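Local coordinates for glucose-inhibited division protein A-related protein, probable oxidoreductase (Thermus thermophilus, PDB 2CUL), which binds flavin-adenine dinucleotide in a Rossmann fold and is probably an oxidoreductase related to the glucose-inhibited division protein A family, at residues A[2-16]-A[27-41]. Sequence-based numbering, arbitrary orientation.
Sequences AAYQVLIVGAGFSGA and VRVGLLTQSLDAVMM. With FAD (flavin-adenine dinucleotide), chain B.
Residues 6-9 and 29-33 pair as neighbouring parallel strands of the central mixed sheet, linked by helix 13-24; the axes of these strand segments lie 17° apart. Four backbone hydrogen bonds set the register: Gly30 N to Val6 O (3.0 Å), Ile8 N to Gly30 O, Leu32 N to Ile8 O and Gly10 N to Leu32 O. Gln5 OE1 takes Arg28 N on an in-plane lone pair (2.9 Å). Tyr4, with CG anti to its carbonyl carbon (chi1 -57°), lays its ring flat over Gly30, whose CA stands 3.6 Å from the centroid, a CH-pi contact, while Tyr4 OH is hydrogen-bonded to His85 ND1. A leucine here would probably lose the ring face over Gly30 CA and leave His85 without its hydroxyl partner. Ala11 N donates to Thr33 OG1 (3.0 Å) and Ala11 O accepts from Met40 N. Turned back at chi2 (-75°), Met40 brings SD over a face of Phe13, toward its rim, 4.4 Å from the centroid, a Met-aromatic contact. Ser14 N and OG both bind FAD O1P, and Gly10 CA lies 3.2 Å from FAD O4B, where a CB would collide. Gly10, Gly12 and Gly15 fit the GxGxxG pattern of a dinucleotide-binding Rossmann beta-alpha-beta unit.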
ATOM      1  N   ALA A   2      16.602   5.574 -12.619  1.00 31.50           N
ATOM      2  CA  ALA A   2      16.310   6.284 -11.340  1.00 29.13           C
ATOM      3  C   ALA A   2      15.251   7.364 -11.540  1.00 26.45           C
ATOM      4  O   ALA A   2      15.235   8.367 -10.822  1.00 26.34           O
ATOM      5  CB  ALA A   2      17.591   6.904 -10.788  1.00 26.45           C
ATOM      6  N   ALA A   3      14.373   7.156 -12.517  1.00 23.82           N
ATOM      7  CA  ALA A   3      13.309   8.112 -12.804  1.00 23.12           C
ATOM      8  C   ALA A   3      12.534   8.397 -11.524  1.00 23.68           C
ATOM      9  O   ALA A   3      12.309   9.557 -11.166  1.00 22.22           O
ATOM     10  CB  ALA A   3      12.378   7.554 -13.873  1.00 23.14           C
ATOM     11  N   TYR A   4      12.121   7.333 -10.838  1.00 20.72           N
ATOM     12  CA  TYR A   4      11.398   7.488  -9.583  1.00 15.46           C
ATOM     13  C   TYR A   4      12.381   7.361  -8.427  1.00 12.49           C
ATOM     14  O   TYR A   4      13.130   6.386  -8.339  1.00 12.03           O
ATOM     15  CB  TYR A   4      10.323   6.408  -9.402  1.00  9.72           C
ATOM     16  CG  TYR A   4       9.287   6.309 -10.499  1.00 11.02           C
ATOM     17  CD1 TYR A   4       8.589   7.431 -10.944  1.00 14.94           C
ATOM     18  CD2 TYR A   4       8.983   5.074 -11.069  1.00 13.57           C
ATOM     19  CE1 TYR A   4       7.609   7.319 -11.938  1.00 13.51           C
ATOM     20  CE2 TYR A   4       8.008   4.953 -12.054  1.00 17.86           C
ATOM     21  CZ  TYR A   4       7.326   6.076 -12.482  1.00 16.51           C
ATOM     22  OH  TYR A   4       6.360   5.942 -13.453  1.00 20.79           O
ATOM     23  N   GLN A   5      12.385   8.350  -7.546  1.00 12.18           N
ATOM     24  CA  GLN A   5      13.258   8.307  -6.382  1.00 11.58           C
ATOM     25  C   GLN A   5      12.670   7.298  -5.406  1.00 11.28           C
ATOM     26  O   GLN A   5      13.394   6.628  -4.668  1.00 10.26           O
ATOM     27  CB  GLN A   5      13.339   9.685  -5.736  1.00 12.89           C
ATOM     28  CG  GLN A   5      14.135  10.673  -6.563  1.00 15.73           C
ATOM     29  CD  GLN A   5      14.108  12.064  -5.980  1.00 14.49           C
ATOM     30  OE1 GLN A   5      13.092  12.754  -6.039  1.00 13.77           O
ATOM     31  NE2 GLN A   5      15.228  12.484  -5.403  1.00 19.27           N
ATOM     32  N   VAL A   6      11.344   7.199  -5.409  1.00  8.80           N
ATOM     33  CA  VAL A   6      10.639   6.258  -4.550  1.00  8.34           C
ATOM     34  C   VAL A   6       9.509   5.612  -5.348  1.00  6.71           C
ATOM     35  O   VAL A   6       8.688   6.306  -5.946  1.00  8.27           O
ATOM     36  CB  VAL A   6      10.019   6.958  -3.307  1.00  6.99           C
ATOM     37  CG1 VAL A   6       9.346   5.925  -2.412  1.00  9.73           C
ATOM     38  CG2 VAL A   6      11.098   7.701  -2.524  1.00  9.27           C
ATOM     39  N   LEU A   7       9.492   4.281  -5.373  1.00  7.63           N
ATOM     40  CA  LEU A   7       8.452   3.524  -6.063  1.00  6.38           C
ATOM     41  C   LEU A   7       7.617   2.874  -4.970  1.00  8.62           C
ATOM     42  O   LEU A   7       8.139   2.121  -4.148  1.00  8.69           O
ATOM     43  CB  LEU A   7       9.060   2.434  -6.952  1.00  6.82           C
ATOM     44  CG  LEU A   7       8.062   1.438  -7.557  1.00  7.37           C
ATOM     45  CD1 LEU A   7       7.164   2.144  -8.568  1.00  9.80           C
ATOM     46  CD2 LEU A   7       8.830   0.307  -8.240  1.00  8.54           C
ATOM     47  N   ILE A   8       6.322   3.173  -4.963  1.00  5.25           N
ATOM     48  CA  ILE A   8       5.415   2.633  -3.960  1.00  6.86           C
ATOM     49  C   ILE A   8       4.435   1.660  -4.601  1.00  6.76           C
ATOM     50  O   ILE A   8       3.776   1.997  -5.586  1.00  6.77           O
ATOM     51  CB  ILE A   8       4.604   3.764  -3.296  1.00  6.62           C
ATOM     52  CG1 ILE A   8       5.559   4.794  -2.680  1.00 10.17           C
ATOM     53  CG2 ILE A   8       3.678   3.189  -2.223  1.00  5.62           C
ATOM     54  CD1 ILE A   8       4.865   6.080  -2.250  1.00  8.70           C
ATOM     55  N   VAL A   9       4.348   0.457  -4.039  1.00  6.06           N
ATOM     56  CA  VAL A   9       3.434  -0.566  -4.533  1.00  7.05           C
ATOM     57  C   VAL A   9       2.195  -0.594  -3.638  1.00  6.42           C
ATOM     58  O   VAL A   9       2.249  -1.057  -2.494  1.00  6.58           O
ATOM     59  CB  VAL A   9       4.104  -1.963  -4.529  1.00  7.02           C
ATOM     60  CG1 VAL A   9       3.126  -3.020  -5.035  1.00  7.35           C
ATOM     61  CG2 VAL A   9       5.348  -1.937  -5.409  1.00  9.37           C
ATOM     62  N   GLY A  10       1.082  -0.083  -4.164  1.00  6.40           N
ATOM     63  CA  GLY A  10      -0.158  -0.048  -3.406  1.00  5.75           C
ATOM     64  C   GLY A  10      -0.627   1.372  -3.146  1.00  7.58           C
ATOM     65  O   GLY A  10      -0.004   2.104  -2.380  1.00  6.75           O
ATOM     66  N   ALA A  11      -1.728   1.760  -3.786  1.00  7.57           N
ATOM     67  CA  ALA A  11      -2.279   3.102  -3.632  1.00  7.19           C
ATOM     68  C   ALA A  11      -3.415   3.125  -2.621  1.00  8.08           C
ATOM     69  O   ALA A  11      -4.487   3.680  -2.885  1.00  6.44           O
ATOM     70  CB  ALA A  11      -2.769   3.619  -4.980  1.00  6.48           C
ATOM     71  N   GLY A  12      -3.172   2.517  -1.466  1.00  7.00           N
ATOM     72  CA  GLY A  12      -4.171   2.477  -0.418  1.00  8.46           C
ATOM     73  C   GLY A  12      -3.916   3.558   0.614  1.00  7.11           C
ATOM     74  O   GLY A  12      -3.161   4.498   0.371  1.00  7.02           O
ATOM     75  N   PHE A  13      -4.528   3.421   1.783  1.00  7.35           N
ATOM     76  CA  PHE A  13      -4.372   4.434   2.817  1.00  5.82           C
ATOM     77  C   PHE A  13      -2.941   4.742   3.241  1.00  7.84           C
ATOM     78  O   PHE A  13      -2.606   5.905   3.447  1.00 10.88           O
ATOM     79  CB  PHE A  13      -5.240   4.075   4.025  1.00  7.20           C
ATOM     80  CG  PHE A  13      -6.708   4.258   3.766  1.00  7.76           C
ATOM     81  CD1 PHE A  13      -7.333   5.471   4.053  1.00 10.10           C
ATOM     82  CD2 PHE A  13      -7.453   3.245   3.167  1.00  8.87           C
ATOM     83  CE1 PHE A  13      -8.678   5.672   3.742  1.00 10.82           C
ATOM     84  CE2 PHE A  13      -8.800   3.437   2.851  1.00  8.63           C
ATOM     85  CZ  PHE A  13      -9.412   4.652   3.139  1.00  9.94           C
ATOM     86  N   SER A  14      -2.088   3.727   3.352  1.00  7.95           N
ATOM     87  CA  SER A  14      -0.709   3.990   3.755  1.00  5.94           C
ATOM     88  C   SER A  14       0.166   4.391   2.569  1.00  6.84           C
ATOM     89  O   SER A  14       0.933   5.343   2.656  1.00  7.35           O
ATOM     90  CB  SER A  14      -0.100   2.768   4.462  1.00  5.49           C
ATOM     91  OG  SER A  14      -0.043   1.634   3.609  1.00  8.44           O
ATOM     92  N   GLY A  15       0.039   3.664   1.463  1.00  6.01           N
ATOM     93  CA  GLY A  15       0.837   3.954   0.283  1.00  7.48           C
ATOM     94  C   GLY A  15       0.548   5.294  -0.362  1.00  5.83           C
ATOM     95  O   GLY A  15       1.467   6.016  -0.741  1.00  7.77           O
ATOM     96  N   ALA A  16      -0.731   5.628  -0.499  1.00  7.58           N
ATOM     97  CA  ALA A  16      -1.106   6.905  -1.102  1.00  6.84           C
ATOM     98  C   ALA A  16      -0.709   8.072  -0.198  1.00  7.43           C
ATOM     99  O   ALA A  16      -0.304   9.130  -0.684  1.00  8.34           O
ATOM    100  CB  ALA A  16      -2.605   6.933  -1.376  1.00  7.77           C
ATOM    101  N   VAL A  27       9.552  15.223  -4.334  1.00 11.59           N
ATOM    102  CA  VAL A  27      10.177  13.936  -4.596  1.00 10.64           C
ATOM    103  C   VAL A  27       9.494  13.277  -5.786  1.00 12.72           C
ATOM    104  O   VAL A  27       8.266  13.303  -5.896  1.00 14.06           O
ATOM    105  CB  VAL A  27      10.069  13.007  -3.367  1.00 12.56           C
ATOM    106  CG1 VAL A  27      10.701  11.649  -3.669  1.00 14.40           C
ATOM    107  CG2 VAL A  27      10.757  13.652  -2.177  1.00 13.35           C
ATOM    108  N   ARG A  28      10.291  12.710  -6.688  1.00 11.02           N
ATOM    109  CA  ARG A  28       9.754  12.034  -7.863  1.00 11.61           C
ATOM    110  C   ARG A  28       9.231  10.682  -7.407  1.00 12.05           C
ATOM    111  O   ARG A  28      10.004   9.760  -7.138  1.00 14.10           O
ATOM    112  CB  ARG A  28      10.843  11.848  -8.918  1.00 12.73           C
ATOM    113  CG  ARG A  28      11.396  13.154  -9.468  1.00 22.73           C
ATOM    114  CD  ARG A  28      12.531  12.887 -10.436  1.00 26.66           C
ATOM    115  NE  ARG A  28      13.591  12.113  -9.798  1.00 33.83           N
ATOM    116  CZ  ARG A  28      14.635  11.600 -10.437  1.00 33.58           C
ATOM    117  NH1 ARG A  28      14.768  11.775 -11.745  1.00 44.09           N
ATOM    118  NH2 ARG A  28      15.549  10.911  -9.769  1.00 37.70           N
ATOM    119  N   VAL A  29       7.912  10.568  -7.323  1.00  8.97           N
ATOM    120  CA  VAL A  29       7.282   9.339  -6.867  1.00  6.72           C
ATOM    121  C   VAL A  29       6.500   8.574  -7.923  1.00  8.40           C
ATOM    122  O   VAL A  29       5.763   9.152  -8.721  1.00  9.20           O
ATOM    123  CB  VAL A  29       6.307   9.621  -5.705  1.00 11.13           C
ATOM    124  CG1 VAL A  29       5.666   8.322  -5.230  1.00 11.28           C
ATOM    125  CG2 VAL A  29       7.037  10.305  -4.571  1.00 13.32           C
ATOM    126  N   GLY A  30       6.677   7.260  -7.908  1.00  8.39           N
ATOM    127  CA  GLY A  30       5.943   6.397  -8.807  1.00  8.47           C
ATOM    128  C   GLY A  30       5.035   5.588  -7.902  1.00  9.18           C
ATOM    129  O   GLY A  30       5.517   4.881  -7.017  1.00  7.78           O
ATOM    130  N   LEU A  31       3.725   5.715  -8.095  1.00  7.00           N
ATOM    131  CA  LEU A  31       2.757   4.984  -7.287  1.00  6.91           C
ATOM    132  C   LEU A  31       2.098   3.931  -8.167  1.00  7.91           C
ATOM    133  O   LEU A  31       1.231   4.236  -8.990  1.00  7.35           O
ATOM    134  CB  LEU A  31       1.707   5.945  -6.721  1.00  5.71           C
ATOM    135  CG  LEU A  31       0.628   5.358  -5.806  1.00  6.05           C
ATOM    136  CD1 LEU A  31       1.271   4.576  -4.657  1.00  8.10           C
ATOM    137  CD2 LEU A  31      -0.228   6.497  -5.260  1.00  9.84           C
ATOM    138  N   LEU A  32       2.536   2.690  -7.986  1.00  7.57           N
ATOM    139  CA  LEU A  32       2.049   1.549  -8.755  1.00  7.78           C
ATOM    140  C   LEU A  32       0.945   0.827  -7.994  1.00  7.84           C
ATOM    141  O   LEU A  32       1.092   0.547  -6.806  1.00  8.81           O
ATOM    142  CB  LEU A  32       3.228   0.605  -9.016  1.00  8.02           C
ATOM    143  CG  LEU A  32       3.070  -0.700  -9.795  1.00  8.16           C
ATOM    144  CD1 LEU A  32       4.452  -1.158 -10.256  1.00  9.95           C
ATOM    145  CD2 LEU A  32       2.407  -1.764  -8.931  1.00 10.99           C
ATOM    146  N   THR A  33      -0.164   0.531  -8.667  1.00  6.06           N
ATOM    147  CA  THR A  33      -1.261  -0.158  -8.000  1.00  5.14           C
ATOM    148  C   THR A  33      -2.018  -1.036  -9.000  1.00  7.81           C
ATOM    149  O   THR A  33      -2.190  -0.663 -10.159  1.00  7.37           O
ATOM    150  CB  THR A  33      -2.179   0.880  -7.292  1.00  6.03           C
ATOM    151  OG1 THR A  33      -2.825   0.262  -6.174  1.00  7.82           O
ATOM    152  CG2 THR A  33      -3.213   1.452  -8.255  1.00  7.17           C
ATOM    153  N   GLN A  34      -2.458  -2.213  -8.557  1.00  8.02           N
ATOM    154  CA  GLN A  34      -3.124  -3.145  -9.465  1.00  7.98           C
ATOM    155  C   GLN A  34      -4.447  -2.713 -10.067  1.00  8.69           C
ATOM    156  O   GLN A  34      -4.785  -3.132 -11.176  1.00  9.84           O
ATOM    157  CB  GLN A  34      -3.287  -4.520  -8.805  1.00 11.38           C
ATOM    158  CG  GLN A  34      -4.061  -4.551  -7.510  1.00 12.08           C
ATOM    159  CD  GLN A  34      -3.915  -5.894  -6.810  1.00 17.61           C
ATOM    160  OE1 GLN A  34      -2.901  -6.573  -6.965  1.00 20.83           O
ATOM    161  NE2 GLN A  34      -4.917  -6.275  -6.028  1.00 22.48           N
ATOM    162  N   SER A  35      -5.196  -1.881  -9.357  1.00  7.94           N
ATOM    163  CA  SER A  35      -6.476  -1.420  -9.879  1.00 10.15           C
ATOM    164  C   SER A  35      -6.699   0.049  -9.564  1.00  8.86           C
ATOM    165  O   SER A  35      -6.841   0.422  -8.404  1.00  9.89           O
ATOM    166  CB  SER A  35      -7.621  -2.239  -9.283  1.00 14.41           C
ATOM    167  OG  SER A  35      -8.866  -1.783  -9.786  1.00 21.06           O
ATOM    168  N   LEU A  36      -6.725   0.887 -10.596  1.00 10.07           N
ATOM    169  CA  LEU A  36      -6.946   2.312 -10.374  1.00  8.28           C
ATOM    170  C   LEU A  36      -8.340   2.549  -9.810  1.00  7.86           C
ATOM    171  O   LEU A  36      -8.568   3.532  -9.102  1.00  9.49           O
ATOM    172  CB  LEU A  36      -6.765   3.095 -11.678  1.00  7.77           C
ATOM    173  CG  LEU A  36      -5.322   3.174 -12.186  1.00  9.67           C
ATOM    174  CD1 LEU A  36      -5.313   3.906 -13.516  1.00 11.20           C
ATOM    175  CD2 LEU A  36      -4.434   3.899 -11.178  1.00  9.89           C
ATOM    176  N   ASP A  37      -9.267   1.636 -10.098  1.00  9.68           N
ATOM    177  CA  ASP A  37     -10.635   1.768  -9.605  1.00 11.55           C
ATOM    178  C   ASP A  37     -10.764   1.425  -8.124  1.00  8.98           C
ATOM    179  O   ASP A  37     -11.863   1.474  -7.566  1.00 13.28           O
ATOM    180  CB  ASP A  37     -11.589   0.874 -10.407  1.00 15.92           C
ATOM    181  CG  ASP A  37     -11.521   1.136 -11.897  1.00 27.96           C
ATOM    182  OD1 ASP A  37     -11.541   2.320 -12.296  1.00 33.44           O
ATOM    183  OD2 ASP A  37     -11.457   0.157 -12.670  1.00 35.00           O
ATOM    184  N   ALA A  38      -9.649   1.083  -7.486  1.00  8.53           N
ATOM    185  CA  ALA A  38      -9.668   0.735  -6.067  1.00  8.93           C
ATOM    186  C   ALA A  38      -8.765   1.639  -5.231  1.00  8.06           C
ATOM    187  O   ALA A  38      -8.591   1.410  -4.037  1.00  8.60           O
ATOM    188  CB  ALA A  38      -9.260  -0.725  -5.878  1.00 10.17           C
ATOM    189  N   VAL A  39      -8.184   2.658  -5.862  1.00  8.04           N
ATOM    190  CA  VAL A  39      -7.312   3.589  -5.153  1.00  6.80           C
ATOM    191  C   VAL A  39      -8.003   4.167  -3.919  1.00  8.73           C
ATOM    192  O   VAL A  39      -9.081   4.740  -4.018  1.00  9.94           O
ATOM    193  CB  VAL A  39      -6.890   4.764  -6.072  1.00  7.43           C
ATOM    194  CG1 VAL A  39      -6.174   5.837  -5.270  1.00  8.65           C
ATOM    195  CG2 VAL A  39      -5.993   4.248  -7.178  1.00  9.55           C
ATOM    196  N   MET A  40      -7.380   4.008  -2.756  1.00  6.33           N
ATOM    197  CA  MET A  40      -7.939   4.543  -1.515  1.00  6.36           C
ATOM    198  C   MET A  40      -9.374   4.110  -1.232  1.00  8.13           C
ATOM    199  O   MET A  40     -10.154   4.874  -0.662  1.00  9.01           O
ATOM    200  CB  MET A  40      -7.872   6.072  -1.542  1.00 10.52           C
ATOM    201  CG  MET A  40      -6.480   6.640  -1.406  1.00 15.94           C
ATOM    202  SD  MET A  40      -5.890   6.526   0.285  1.00 16.56           S
ATOM    203  CE  MET A  40      -6.769   7.922   1.041  1.00 11.41           C
ATOM    204  N   MET A  41      -9.721   2.887  -1.615  1.00  7.05           N
ATOM    205  CA  MET A  41     -11.064   2.373  -1.376  1.00  5.72           C
ATOM    206  C   MET A  41     -11.216   1.966   0.087  1.00  4.93           C
ATOM    207  O   MET A  41     -10.410   1.203   0.610  1.00  7.26           O
ATOM    208  CB  MET A  41     -11.331   1.149  -2.260  1.00  5.99           C
ATOM    209  CG  MET A  41     -12.756   0.609  -2.162  1.00  9.01           C
ATOM    210  SD  MET A  41     -13.981   1.778  -2.794  1.00  9.18           S
ATOM    211  CE  MET A  41     -13.691   1.592  -4.577  1.00 11.07           C
TER
HETATM  212  PA  FAD B 301      -5.033  -0.860   1.391  1.00  7.35           P
HETATM  213  O1A FAD B 301      -5.815  -2.104   1.313  1.00  7.04           O
HETATM  214  O2A FAD B 301      -5.722   0.425   1.677  1.00  9.30           O
HETATM  215  O5B FAD B 301      -4.220  -0.662   0.033  1.00  7.46           O
HETATM  216  C5B FAD B 301      -3.448  -1.737  -0.506  1.00  6.88           C
HETATM  217  C4B FAD B 301      -3.299  -1.438  -1.993  1.00  6.31           C
HETATM  218  O4B FAD B 301      -2.265  -2.289  -2.488  1.00  6.30           O
HETATM  219  C3B FAD B 301      -4.555  -1.742  -2.834  1.00  8.52           C
HETATM  220  O3B FAD B 301      -4.902  -0.663  -3.676  1.00 11.66           O
HETATM  221  C2B FAD B 301      -4.170  -2.985  -3.580  1.00  9.58           C
HETATM  222  O2B FAD B 301      -4.877  -3.234  -4.772  1.00 10.34           O
HETATM  223  C1B FAD B 301      -2.669  -2.775  -3.759  1.00  9.36           C
HETATM  224  N9A FAD B 301      -1.901  -3.987  -4.036  1.00  8.53           N
HETATM  225  C8A FAD B 301      -1.811  -5.111  -3.248  1.00  7.89           C
HETATM  226  N7A FAD B 301      -1.025  -6.038  -3.783  1.00  8.94           N
HETATM  227  C5A FAD B 301      -0.590  -5.481  -4.969  1.00  7.81           C
HETATM  228  C6A FAD B 301       0.265  -5.970  -5.986  1.00  7.36           C
HETATM  229  N6A FAD B 301       0.843  -7.158  -5.952  1.00  8.21           N
HETATM  230  N1A FAD B 301       0.502  -5.142  -7.071  1.00  8.14           N
HETATM  231  C2A FAD B 301      -0.086  -3.899  -7.132  1.00  8.34           C
HETATM  232  N3A FAD B 301      -0.914  -3.377  -6.189  1.00  6.27           N
HETATM  233  C4A FAD B 301      -1.134  -4.206  -5.133  1.00  7.51           C
HETATM  234  N1  FAD B 301      -9.859   0.238   9.186  1.00  8.31           N
HETATM  235  C2  FAD B 301     -10.766   1.232   9.469  1.00 10.43           C
HETATM  236  O2  FAD B 301     -10.408   2.298   9.909  1.00 11.25           O
HETATM  237  N3  FAD B 301     -12.127   0.984   9.234  1.00 10.27           N
HETATM  238  C4  FAD B 301     -12.627  -0.201   8.737  1.00 12.94           C
HETATM  239  O4  FAD B 301     -13.853  -0.353   8.551  1.00 14.37           O
HETATM  240  C4X FAD B 301     -11.696  -1.221   8.450  1.00 11.20           C
HETATM  241  N5  FAD B 301     -12.125  -2.445   7.955  1.00  8.90           N
HETATM  242  C5X FAD B 301     -11.218  -3.450   7.673  1.00  7.34           C
HETATM  243  C6  FAD B 301     -11.674  -4.670   7.177  1.00  9.40           C
HETATM  244  C7  FAD B 301     -10.798  -5.728   6.865  1.00 11.64           C
HETATM  245  C7M FAD B 301     -11.361  -7.020   6.326  1.00 12.23           C
HETATM  246  C8  FAD B 301      -9.387  -5.525   7.070  1.00 10.49           C
HETATM  247  C8M FAD B 301      -8.381  -6.600   6.755  1.00 11.13           C
HETATM  248  C9  FAD B 301      -8.907  -4.293   7.580  1.00 10.57           C
HETATM  249  C9A FAD B 301      -9.800  -3.234   7.892  1.00  9.12           C
HETATM  250  N10 FAD B 301      -9.357  -1.965   8.409  1.00  7.30           N
HETATM  251  C10 FAD B 301     -10.304  -0.963   8.689  1.00 10.25           C
HETATM  252  C1' FAD B 301      -7.892  -1.674   8.680  1.00  8.29           C
HETATM  253  C2' FAD B 301      -7.124  -0.738   7.720  1.00  8.60           C
HETATM  254  O2' FAD B 301      -7.489   0.592   7.976  1.00  8.92           O
HETATM  255  C3' FAD B 301      -7.385  -1.057   6.234  1.00  9.38           C
HETATM  256  O3' FAD B 301      -7.019  -2.401   5.923  1.00  9.50           O
HETATM  257  C4' FAD B 301      -6.585  -0.154   5.274  1.00  9.60           C
HETATM  258  O4' FAD B 301      -7.072  -0.274   3.939  1.00  8.11           O
HETATM  259  C5' FAD B 301      -5.095  -0.542   5.349  1.00  8.71           C
HETATM  260  O5' FAD B 301      -4.330   0.325   4.496  1.00  7.20           O
HETATM  261  P   FAD B 301      -3.179  -0.209   3.545  1.00  7.81           P
HETATM  262  O1P FAD B 301      -2.641   1.003   2.905  1.00  7.40           O
HETATM  263  O2P FAD B 301      -2.200  -1.053   4.309  1.00  8.29           O
HETATM  264  O3P FAD B 301      -3.894  -1.142   2.497  1.00  6.38           O
HETATM  265  O   HOH W   1      -6.474   0.926  -2.438  1.00 11.14           O